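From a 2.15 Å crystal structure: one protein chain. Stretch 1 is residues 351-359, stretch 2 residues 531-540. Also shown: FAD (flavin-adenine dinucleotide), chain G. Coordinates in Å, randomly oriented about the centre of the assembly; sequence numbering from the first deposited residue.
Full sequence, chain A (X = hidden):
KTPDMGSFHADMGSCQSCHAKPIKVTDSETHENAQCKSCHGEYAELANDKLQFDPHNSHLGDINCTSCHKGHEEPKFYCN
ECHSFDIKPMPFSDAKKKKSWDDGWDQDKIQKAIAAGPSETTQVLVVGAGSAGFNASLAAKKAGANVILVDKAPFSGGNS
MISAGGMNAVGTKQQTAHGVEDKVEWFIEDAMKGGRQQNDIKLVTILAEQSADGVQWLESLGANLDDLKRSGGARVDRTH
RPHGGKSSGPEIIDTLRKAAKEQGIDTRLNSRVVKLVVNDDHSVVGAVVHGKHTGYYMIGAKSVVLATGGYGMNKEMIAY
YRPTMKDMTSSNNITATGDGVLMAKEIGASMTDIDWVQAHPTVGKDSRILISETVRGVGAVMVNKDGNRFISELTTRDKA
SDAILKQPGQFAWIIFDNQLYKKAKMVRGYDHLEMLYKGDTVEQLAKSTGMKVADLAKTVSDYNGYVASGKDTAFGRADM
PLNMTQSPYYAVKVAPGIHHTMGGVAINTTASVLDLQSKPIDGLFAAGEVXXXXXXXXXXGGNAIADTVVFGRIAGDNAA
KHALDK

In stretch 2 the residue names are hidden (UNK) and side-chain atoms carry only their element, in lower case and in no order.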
# COMPACT_ATOMS: atom_id res chain seq x y z
N MET A 351 1.16 -8.62 -1.04
CA MET A 351 2.34 -7.83 -0.88
C MET A 351 2.84 -7.90 0.56
O MET A 351 2.11 -8.30 1.50
CB MET A 351 2.13 -6.38 -1.26
CG MET A 351 1.48 -5.98 -2.58
SD MET A 351 2.59 -6.49 -3.90
CE MET A 351 1.51 -7.35 -5.05
N THR A 352 4.08 -7.58 0.80
CA THR A 352 4.62 -7.53 2.19
C THR A 352 5.23 -6.15 2.42
O THR A 352 6.11 -5.71 1.60
CB THR A 352 5.69 -8.62 2.42
OG1 THR A 352 5.17 -9.94 2.31
CG2 THR A 352 6.35 -8.55 3.81
N ASP A 353 4.86 -5.47 3.50
CA ASP A 353 5.40 -4.14 3.76
C ASP A 353 5.46 -3.26 2.53
O ASP A 353 6.48 -2.52 2.30
CB ASP A 353 6.83 -4.19 4.41
CG ASP A 353 6.95 -5.11 5.60
OD1 ASP A 353 5.98 -5.14 6.42
OD2 ASP A 353 7.96 -5.82 5.81
N ILE A 354 4.37 -3.17 1.74
CA ILE A 354 4.49 -2.76 0.34
C ILE A 354 4.98 -1.33 0.21
O ILE A 354 5.73 -0.87 -0.68
CB ILE A 354 3.15 -2.95 -0.39
CG1 ILE A 354 3.19 -2.61 -1.88
CG2 ILE A 354 2.06 -2.11 0.30
CD1 ILE A 354 4.10 -3.53 -2.71
N ASP A 355 4.61 -0.52 1.22
CA ASP A 355 4.80 0.93 1.12
C ASP A 355 6.13 1.39 1.74
O ASP A 355 6.36 2.61 1.71
CB ASP A 355 3.61 1.68 1.67
CG ASP A 355 3.16 1.43 3.09
OD1 ASP A 355 3.36 0.31 3.59
OD2 ASP A 355 2.61 2.38 3.70
N TRP A 356 7.05 0.53 2.10
CA TRP A 356 8.24 0.90 2.89
C TRP A 356 9.40 1.25 1.94
O TRP A 356 9.75 0.37 1.13
CB TRP A 356 8.63 -0.14 3.97
CG TRP A 356 7.70 0.08 5.14
CD1 TRP A 356 6.51 -0.54 5.38
CD2 TRP A 356 7.87 1.03 6.19
NE1 TRP A 356 5.90 -0.05 6.51
CE2 TRP A 356 6.72 0.93 7.02
CE3 TRP A 356 8.85 1.98 6.48
CZ2 TRP A 356 6.54 1.76 8.13
CZ3 TRP A 356 8.65 2.81 7.57
CH2 TRP A 356 7.54 2.65 8.41
N VAL A 357 9.71 2.53 1.85
CA VAL A 357 10.69 3.10 0.93
C VAL A 357 11.84 3.81 1.69
O VAL A 357 11.73 4.57 2.67
CB VAL A 357 10.02 4.07 -0.05
CG1 VAL A 357 11.00 4.69 -1.07
CG2 VAL A 357 8.85 3.35 -0.77
N GLN A 358 13.04 3.30 1.34
CA GLN A 358 14.29 3.82 1.93
C GLN A 358 14.85 4.85 0.96
O GLN A 358 14.89 4.68 -0.26
CB GLN A 358 15.29 2.77 2.26
CG GLN A 358 16.69 3.34 2.65
CD GLN A 358 17.57 2.11 2.67
OE1 GLN A 358 18.02 1.65 1.63
NE2 GLN A 358 17.74 1.55 3.86
N ALA A 359 15.32 5.92 1.63
CA ALA A 359 15.94 7.00 0.84
C ALA A 359 17.35 7.31 1.31
O ALA A 359 17.67 7.06 2.44
CB ALA A 359 15.15 8.29 1.08
N UNK A 531 10.42 -8.24 -4.20
CA UNK A 531 9.89 -8.96 -3.06
C UNK A 531 9.93 -8.11 -1.79
O UNK A 531 10.73 -7.18 -1.67
c UNK A 531 11.64 -10.26 -1.77
c UNK A 531 10.89 -10.12 -3.00
o UNK A 531 10.45 -11.32 -3.70
N UNK A 532 8.98 -8.31 -0.87
CA UNK A 532 8.97 -7.52 0.36
C UNK A 532 9.30 -8.39 1.53
O UNK A 532 9.27 -9.64 1.31
N UNK A 533 9.59 -8.08 2.78
CA UNK A 533 9.84 -9.08 3.79
C UNK A 533 11.26 -9.43 4.19
O UNK A 533 11.49 -9.88 5.34
N UNK A 534 12.28 -9.42 3.39
CA UNK A 534 13.65 -9.75 3.78
C UNK A 534 14.21 -8.66 4.71
O UNK A 534 14.84 -8.94 5.69
c UNK A 534 15.97 -10.24 2.98
c UNK A 534 13.98 -11.08 1.71
c UNK A 534 14.53 -9.91 2.51
N UNK A 535 13.92 -7.39 4.45
CA UNK A 535 14.45 -6.23 5.08
C UNK A 535 13.52 -5.50 6.05
O UNK A 535 13.96 -4.54 6.72
c UNK A 535 16.57 -6.50 1.06
c UNK A 535 17.10 -6.35 3.23
c UNK A 535 14.91 -5.20 4.02
n UNK A 535 17.50 -6.78 1.98
n UNK A 535 15.55 -5.94 1.69
c UNK A 535 15.86 -5.80 3.04
N UNK A 536 12.33 -6.06 6.26
CA UNK A 536 11.36 -5.32 7.07
C UNK A 536 11.31 -3.85 6.75
O UNK A 536 11.10 -3.48 5.58
N UNK A 537 11.37 -2.98 7.74
CA UNK A 537 11.21 -1.53 7.45
C UNK A 537 12.51 -0.86 7.06
O UNK A 537 12.46 0.34 6.76
c UNK A 537 6.43 -1.57 9.52
c UNK A 537 7.09 -2.33 8.55
c UNK A 537 9.13 -1.10 8.96
c UNK A 537 10.58 -0.80 8.66
c UNK A 537 8.44 -0.36 9.93
o UNK A 537 5.10 -1.84 9.74
c UNK A 537 7.09 -0.59 10.22
c UNK A 537 8.43 -2.08 8.27
N UNK A 538 13.67 -1.53 6.98
CA UNK A 538 14.87 -0.72 6.60
C UNK A 538 15.94 -1.66 6.11
O UNK A 538 16.32 -2.55 6.89
c UNK A 538 15.34 0.09 7.80
n UNK A 538 17.66 0.71 8.11
o UNK A 538 16.55 1.76 6.52
c UNK A 538 16.54 0.96 7.44
N UNK A 539 16.42 -1.50 4.89
CA UNK A 539 17.47 -2.41 4.36
C UNK A 539 18.81 -2.01 4.99
O UNK A 539 19.07 -0.80 4.89
c UNK A 539 18.69 -2.89 2.06
n UNK A 539 19.44 -0.90 0.96
n UNK A 539 21.66 -1.31 0.77
c UNK A 539 17.57 -2.21 2.83
c UNK A 539 18.98 -2.28 0.68
c UNK A 539 20.69 -0.44 1.05
n UNK A 539 20.94 0.81 1.43
N UNK A 540 19.60 -2.94 5.54
CA UNK A 540 21.02 -2.67 5.76
C UNK A 540 21.94 -2.78 4.57
O UNK A 540 21.84 -3.66 3.69
c UNK A 540 20.77 -2.10 8.65
c UNK A 540 21.50 -3.69 6.84
c UNK A 540 20.76 -3.56 8.19
c UNK A 540 21.39 -4.36 9.32
PA FAD G . 17.75 -5.11 -10.37
O1A FAD G . 19.24 -5.28 -10.33
O2A FAD G . 17.20 -3.87 -10.48
O5B FAD G . 17.43 -5.64 -11.82
C5B FAD G . 16.04 -5.86 -12.30
C4B FAD G . 16.12 -6.18 -13.88
O4B FAD G . 14.67 -6.38 -14.26
C3B FAD G . 16.52 -4.90 -14.70
O3B FAD G . 17.63 -4.93 -15.47
C2B FAD G . 15.16 -4.34 -15.26
O2B FAD G . 15.27 -3.65 -16.53
C1B FAD G . 14.46 -5.62 -15.52
N9A FAD G . 13.00 -5.48 -15.56
C8A FAD G . 12.20 -4.67 -14.80
N7A FAD G . 10.95 -4.71 -15.18
C5A FAD G . 10.91 -5.61 -16.25
C6A FAD G . 9.85 -6.02 -17.16
N6A FAD G . 8.61 -5.62 -17.08
N1A FAD G . 10.23 -6.95 -18.08
C2A FAD G . 11.54 -7.34 -18.26
N3A FAD G . 12.58 -6.99 -17.48
C4A FAD G . 12.19 -6.10 -16.52
N1 FAD G . 22.57 -3.19 -1.82
C2 FAD G . 23.46 -3.90 -1.18
O2 FAD G . 23.28 -4.84 -0.48
N3 FAD G . 24.86 -3.61 -1.26
C4 FAD G . 25.21 -2.54 -2.07
O4 FAD G . 26.36 -2.21 -2.14
C4X FAD G . 24.18 -1.73 -2.71
N5 FAD G . 24.53 -0.65 -3.44
C5X FAD G . 23.60 0.06 -4.11
C6 FAD G . 24.03 1.17 -4.86
C7 FAD G . 23.11 1.91 -5.57
C7M FAD G . 23.49 3.09 -6.39
C8 FAD G . 21.73 1.50 -5.54
C8M FAD G . 20.73 2.25 -6.36
C9 FAD G . 21.31 0.40 -4.83
C9A FAD G . 22.21 -0.34 -4.10
N10 FAD G . 21.89 -1.47 -3.31
C10 FAD G . 22.82 -2.15 -2.63
C1' FAD G . 20.59 -2.17 -3.52
C2' FAD G . 20.82 -3.45 -4.40
O2' FAD G . 21.78 -2.95 -5.38
C3' FAD G . 19.51 -3.64 -5.21
O3' FAD G . 18.39 -3.82 -4.33
C4' FAD G . 19.56 -5.08 -5.81
O4' FAD G . 20.65 -5.00 -6.78
C5' FAD G . 18.23 -5.25 -6.62
O5' FAD G . 18.52 -6.50 -7.52
P FAD G . 17.44 -7.15 -8.40
O1P FAD G . 18.14 -8.33 -9.04
O2P FAD G . 16.37 -7.33 -7.53
O3P FAD G . 17.04 -6.07 -9.29
O HOH W 1 7.06 -11.70 1.79
O HOH W 2 10.09 -5.85 4.17
O HOH W 3 3.48 -1.52 7.68

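Position 531 has three side-chain atoms: one carbon carrying an oxygen and another carbon. It touches nothing on stretch 1. It is threonine, T531.

Position 532 has no side-chain atoms. Its CA lies 3.6 Å from the O of T352, a CA-H...O contact. An ideal CB would fall 2.1 Å from that same O, a clash. This is glycine, G532. Its O accepts a hydrogen bond from water 1, which also bonds T352 OG1.

Position 533 is also bare. Its N sits 3.4 Å from CG2 of T352. With phi at 101° and psi at -34°, a CB would jam against the preceding carbonyl. It is glycine, G533.

Position 534 carries three carbons, forked at the first. The CA-to-CB bond points away, and the side chain makes no contact with stretch 1. It is valine, V534.

Position 535 has one carbon, then a five-membered ring of three carbons and two nitrogens. The ring does not reach stretch 1. It is histidine, H535, and it opens a type II' turn.

Position 536 has no side chain. Phi is 43°, which favours glycine, and its CA lies 3.7 Å from OD2 of D353. It is G536.

Position 537 has one carbon, then a six-carbon ring bearing an oxygen. The ring lies over the indole of W356. It is tyrosine, Y537. Its ring stacks face to face on the five-membered ring of W356, with centroids 3.7 Å apart and planes at 14°. OD1 of D353 lies near the plane of the tyrosine ring, 3.7 Å from its CE1.

Position 538 has two carbons, the second carrying one oxygen and one nitrogen. The oxygen lies 2.9 Å from Q358 NE2. It is asparagine, N538. Its OD1 accepts a hydrogen bond from that NE2.

Position 539 has three carbons, a nitrogen, then a carbon with two more nitrogens. Two of these nitrogens each lie 3.0 Å from Q358 OE1. It is arginine, R539. Its NE and NH2 both donate to that OE1. Its NH1 lies 3.3 Å from FAD N1.

Position 540 has four carbons, forked at the second. It is leucine, L540.

The contact has three parts. G532 lets the backbone come close to T352 O, where a CB would clash, and water 2 links D353 OD2 to G533 N and G536 O. In the middle, W356 and Y537 stack, while water 3 bridges W356 NE1 and Y537 OH. Beyond them, the Q358 amide uses both ends: OE1 receives the arginine, while NE2 donates to N538 OD1 and, at 2.9 Å, to R539 O.

Stretch 2 531-540: TGGVHGYNRL
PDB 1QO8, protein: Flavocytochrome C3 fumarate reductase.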